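Local coordinates for aminotransferase AspB (Helicobacter pylori 26695, PDB 3EZS), which probably acts as a pyridoxal 5'-phosphate-dependent transaminase of the class I and II aminotransferase family, at residues K181-K185 with H186-L190; S264-A267 with I268-A271. All coordinates share one frame; numbering follows the deposited sequence.

How the contacts relate
Contact 1 (181-190) and contact 2 (264-271) lie in series along the chain, and both belong to the aminotransferase class I and II fold. Their centres are 37 Å apart and their nearest atoms about 25 Å apart, so they do not touch. Contact 1 is the C-terminal end of helix 173-186 and its turn into strand 189-193, a strand of the mixed seven-stranded sheet. Contact 2 is the start of helix 266-277. One contact thus belongs to a beta-alpha-beta unit of the sheet. The other packs mainly on helices 39-46 and 62-76 of its own chain, and Ala265 and Ile268 reach the second subunit, so it contributes to the dimer interface.

Contact 1. Residues K181-K185 with H186-L190; sequences KLALK and HDFIL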
loop_
_atom_site.group_PDB
_atom_site.type_symbol
_atom_site.label_atom_id
_atom_site.label_comp_id
_atom_site.label_asym_id
_atom_site.label_seq_id
_atom_site.Cartn_x
_atom_site.Cartn_y
_atom_site.Cartn_z
ATOM N N LYS A 181 -20.917 -18.463 15.955
ATOM C CA LYS A 181 -21.091 -19.887 16.249
ATOM C C LYS A 181 -20.939 -20.775 15.005
ATOM O O LYS A 181 -20.373 -21.871 15.082
ATOM C CB LYS A 181 -22.438 -20.125 16.932
ATOM C CG LYS A 181 -22.510 -19.531 18.350
ATOM C CD LYS A 181 -23.856 -19.781 19.016
ATOM C CE LYS A 181 -23.930 -19.195 20.428
ATOM N NZ LYS A 181 -22.985 -19.858 21.371
ATOM N N LEU A 182 -21.456 -20.325 13.866
ATOM C CA LEU A 182 -21.269 -21.069 12.616
ATOM C C LEU A 182 -19.782 -21.117 12.215
ATOM O O LEU A 182 -19.273 -22.170 11.844
ATOM C CB LEU A 182 -22.113 -20.475 11.499
ATOM C CG LEU A 182 -23.622 -20.689 11.701
ATOM C CD1 LEU A 182 -24.415 -19.854 10.698
ATOM C CD2 LEU A 182 -24.005 -22.187 11.633
ATOM N N ALA A 183 -19.089 -19.986 12.329
ATOM C CA ALA A 183 -17.663 -19.904 12.028
ATOM C C ALA A 183 -16.867 -20.898 12.883
ATOM O O ALA A 183 -15.947 -21.553 12.392
ATOM C CB ALA A 183 -17.154 -18.485 12.267
ATOM N N LEU A 184 -17.208 -20.995 14.163
ATOM C CA LEU A 184 -16.502 -21.917 15.059
ATOM C C LEU A 184 -16.915 -23.358 14.813
ATOM O O LEU A 184 -16.081 -24.243 14.886
ATOM C CB LEU A 184 -16.721 -21.535 16.530
ATOM C CG LEU A 184 -16.173 -20.168 16.951
ATOM C CD1 LEU A 184 -16.505 -19.889 18.430
ATOM C CD2 LEU A 184 -14.656 -20.091 16.672
ATOM N N LYS A 185 -18.193 -23.584 14.503
ATOM C CA LYS A 185 -18.705 -24.926 14.237
ATOM C C LYS A 185 -18.117 -25.518 12.960
ATOM O O LYS A 185 -17.693 -26.672 12.946
ATOM C CB LYS A 185 -20.234 -24.897 14.097
ATOM C CG LYS A 185 -20.871 -26.257 13.815
ATOM C CD LYS A 185 -22.364 -26.124 13.602
ATOM C CE LYS A 185 -23.028 -27.486 13.417
ATOM N NZ LYS A 185 -24.472 -27.336 13.060
ATOM N N HIS A 186 -18.127 -24.737 11.883
ATOM C CA HIS A 186 -17.639 -25.222 10.598
ATOM C C HIS A 186 -16.163 -24.913 10.345
ATOM O O HIS A 186 -15.601 -25.354 9.349
ATOM C CB HIS A 186 -18.501 -24.659 9.476
ATOM C CG HIS A 186 -19.934 -25.097 9.546
ATOM N ND1 HIS A 186 -20.359 -26.321 9.078
ATOM C CD2 HIS A 186 -21.037 -24.473 10.024
ATOM C CE1 HIS A 186 -21.662 -26.433 9.268
ATOM N NE2 HIS A 186 -22.100 -25.323 9.834
ATOM N N ASP A 187 -15.545 -24.169 11.255
ATOM C CA ASP A 187 -14.144 -23.763 11.130
ATOM C C ASP A 187 -13.836 -22.982 9.833
ATOM O O ASP A 187 -13.028 -23.419 9.005
ATOM C CB ASP A 187 -13.197 -24.969 11.298
ATOM C CG ASP A 187 -11.745 -24.550 11.592
ATOM O OD1 ASP A 187 -11.517 -23.393 12.013
ATOM O OD2 ASP A 187 -10.833 -25.385 11.419
ATOM N N PHE A 188 -14.529 -21.858 9.639
ATOM C CA PHE A 188 -14.192 -20.919 8.555
ATOM C C PHE A 188 -13.858 -19.555 9.175
ATOM O O PHE A 188 -14.181 -19.297 10.338
ATOM C CB PHE A 188 -15.259 -20.807 7.455
ATOM C CG PHE A 188 -16.605 -20.374 7.931
ATOM C CD1 PHE A 188 -16.885 -19.036 8.154
ATOM C CD2 PHE A 188 -17.628 -21.312 8.102
ATOM C CE1 PHE A 188 -18.143 -18.632 8.579
ATOM C CE2 PHE A 188 -18.904 -20.919 8.527
ATOM C CZ PHE A 188 -19.164 -19.574 8.755
ATOM N N ILE A 189 -13.167 -18.719 8.404
ATOM C CA ILE A 189 -12.774 -17.390 8.830
ATOM C C ILE A 189 -13.918 -16.423 8.526
ATOM O O ILE A 189 -14.473 -16.440 7.434
ATOM C CB ILE A 189 -11.468 -16.922 8.134
ATOM C CG1 ILE A 189 -10.328 -17.910 8.403
ATOM C CG2 ILE A 189 -11.108 -15.472 8.566
ATOM C CD1 ILE A 189 -10.125 -18.250 9.860
ATOM N N LEU A 190 -14.256 -15.588 9.508
ATOM C CA LEU A 190 -15.358 -14.643 9.413
ATOM C C LEU A 190 -14.883 -13.213 9.642
ATOM O O LEU A 190 -14.305 -12.923 10.673
ATOM C CB LEU A 190 -16.404 -14.978 10.482
ATOM C CG LEU A 190 -17.667 -14.099 10.555
ATOM C CD1 LEU A 190 -18.544 -14.239 9.300
ATOM C CD2 LEU A 190 -18.447 -14.447 11.816
HETATM O O HOH W 1 -24.706 -25.503 10.976
#
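Phe188 lays one face of its ring over Ala183. Ala183 CA sits 3.7 Å from the Phe188 ring centroid, 15° off the ring normal, a CH-pi contact. The methyl of the same alanine touches Phe188 CE1 (3.8 Å) and Leu190 CB (4.0 Å). Phe188 CZ reaches Leu182 CB. The phenylalanine CG lies between its backbone N and carbonyl carbon (chi1 59°), which swings the ring back over the helix. His186 N donates to Leu182 O (2.8 Å, 170°). Phe188 N donates to a lone pair of Ala183 O (3.1 Å), five residues back. Asp187, with positive phi, is the first residue out of the helix. This is a helix C-terminal turn whose next apolar residue packs back on the helix. Asp187 OD1 accepts a hydrogen bond from Asn222 ND2. The extended Lys185 runs alongside His186, with CG above one face of the imidazole, displaced toward its rim. Leu182 CD2 lies 4.1 Å from His186 CD2. Val158 and Leu152 also pack on Phe188. The apolar core of the turn joins helix 173-186 to strand 189-193. At its rim, water 1 accepts from Lys185 NZ and is hydrogen-bonded in the ring plane to His186 NE2 (2.9 Å). The nearby lysine charge would probably disfavour a protonated imidazole.

Contact 2. Residues S264-A267 with I268-A271; sequences SANA and IQKA
Gln269 starts with CG anti to its own carbonyl carbon (chi1 -58°) and then extends, which carries its amide back along the first turn to Ser264, the residue before the N-cap. There NE2 of Gln269 donates to Ser264 O at 3.1 Å. The bond is nearly straight (168°). The acceptor lies in the glutamine amide plane, while the donor is tilted from the carbonyl plane. Asn266 has its CG placed likewise, and its side chain runs alongside that of Gln269. The two amide planes are 79° apart. Water 2 joins them: it donates to Asn266 OD1 (2.8 Å) and accepts from Gln269 NE2 (2.9 Å). Gln269 OE1 accepts a hydrogen bond from the backbone N of Glu61, so both the oxygen and the nitrogen of the buried amide have partners. Ala265 is the N-cap residue, and its O accepts from Gln269 N (3.0 Å) and weakly from Ile268 N. An alanine N-cap has no polar side chain to cap the first turn. Here the Gln269 side chain instead ties the helix to the residue before it. Ser264 OG packs against Ile268 CG2, and Ala265 CB meets Ile268 CG1 (4.1 Å). Lys270 leads away to a salt bridge with Glu273. Ala267, Ile268 and Ala271 pack on helix 39-46, chiefly at Leu45. Ile268 also meets Ile268 of the second subunit, and Gln269 and Lys270 touch helix 62-76.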
loop_
_atom_site.group_PDB
_atom_site.type_symbol
_atom_site.label_atom_id
_atom_site.label_comp_id
_atom_site.label_asym_id
_atom_site.label_seq_id
_atom_site.Cartn_x
_atom_site.Cartn_y
_atom_site.Cartn_z
ATOM N N SER A 264 3.124 4.890 5.791
ATOM C CA SER A 264 2.692 6.276 5.765
ATOM C C SER A 264 3.642 7.154 6.592
ATOM O O SER A 264 4.207 6.698 7.577
ATOM C CB SER A 264 1.287 6.307 6.367
ATOM O OG SER A 264 0.624 7.507 6.081
ATOM N N ALA A 265 3.805 8.410 6.185
ATOM C CA ALA A 265 4.627 9.375 6.912
ATOM C C ALA A 265 4.261 9.457 8.400
ATOM O O ALA A 265 3.085 9.451 8.758
ATOM C CB ALA A 265 4.461 10.744 6.288
ATOM N N ASN A 266 5.262 9.563 9.269
ATOM C CA ASN A 266 4.992 9.675 10.705
ATOM C C ASN A 266 4.111 10.890 11.023
ATOM O O ASN A 266 3.341 10.888 11.993
ATOM C CB ASN A 266 6.301 9.701 11.511
ATOM C CG ASN A 266 7.000 8.338 11.551
ATOM O OD1 ASN A 266 6.594 7.395 10.871
ATOM N ND2 ASN A 266 8.050 8.234 12.364
ATOM N N ALA A 267 4.222 11.922 10.198
ATOM C CA ALA A 267 3.419 13.123 10.343
ATOM C C ALA A 267 1.960 12.808 10.046
ATOM O O ALA A 267 1.062 13.343 10.711
ATOM C CB ALA A 267 3.942 14.202 9.428
ATOM N N ILE A 268 1.715 11.958 9.037
ATOM C CA ILE A 268 0.354 11.534 8.713
ATOM C C ILE A 268 -0.217 10.688 9.854
ATOM O O ILE A 268 -1.396 10.823 10.219
ATOM C CB ILE A 268 0.292 10.720 7.391
ATOM C CG1 ILE A 268 0.506 11.633 6.161
ATOM C CG2 ILE A 268 -1.044 9.955 7.278
ATOM C CD1 ILE A 268 -0.625 12.672 5.847
ATOM N N GLN A 269 0.626 9.822 10.416
ATOM C CA GLN A 269 0.248 8.980 11.542
ATOM C C GLN A 269 -0.063 9.811 12.796
ATOM O O GLN A 269 -0.946 9.434 13.560
ATOM C CB GLN A 269 1.345 7.988 11.860
ATOM C CG GLN A 269 1.761 7.052 10.702
ATOM C CD GLN A 269 2.666 5.939 11.172
ATOM O OE1 GLN A 269 2.436 5.380 12.243
ATOM N NE2 GLN A 269 3.690 5.595 10.375
ATOM N N LYS A 270 0.654 10.920 13.029
ATOM C CA LYS A 270 0.321 11.801 14.179
ATOM C C LYS A 270 -1.061 12.411 14.018
ATOM O O LYS A 270 -1.823 12.479 14.990
ATOM C CB LYS A 270 1.333 12.953 14.404
ATOM C CG LYS A 270 2.446 12.660 15.380
ATOM C CD LYS A 270 1.947 12.397 16.822
ATOM C CE LYS A 270 3.053 11.772 17.690
ATOM N NZ LYS A 270 2.504 10.982 18.845
ATOM N N ALA A 271 -1.362 12.904 12.808
ATOM C CA ALA A 271 -2.695 13.465 12.518
ATOM C C ALA A 271 -3.789 12.375 12.642
ATOM O O ALA A 271 -4.902 12.639 13.138
ATOM C CB ALA A 271 -2.727 14.139 11.132
HETATM O O HOH W 2 6.213 4.658 11.457
#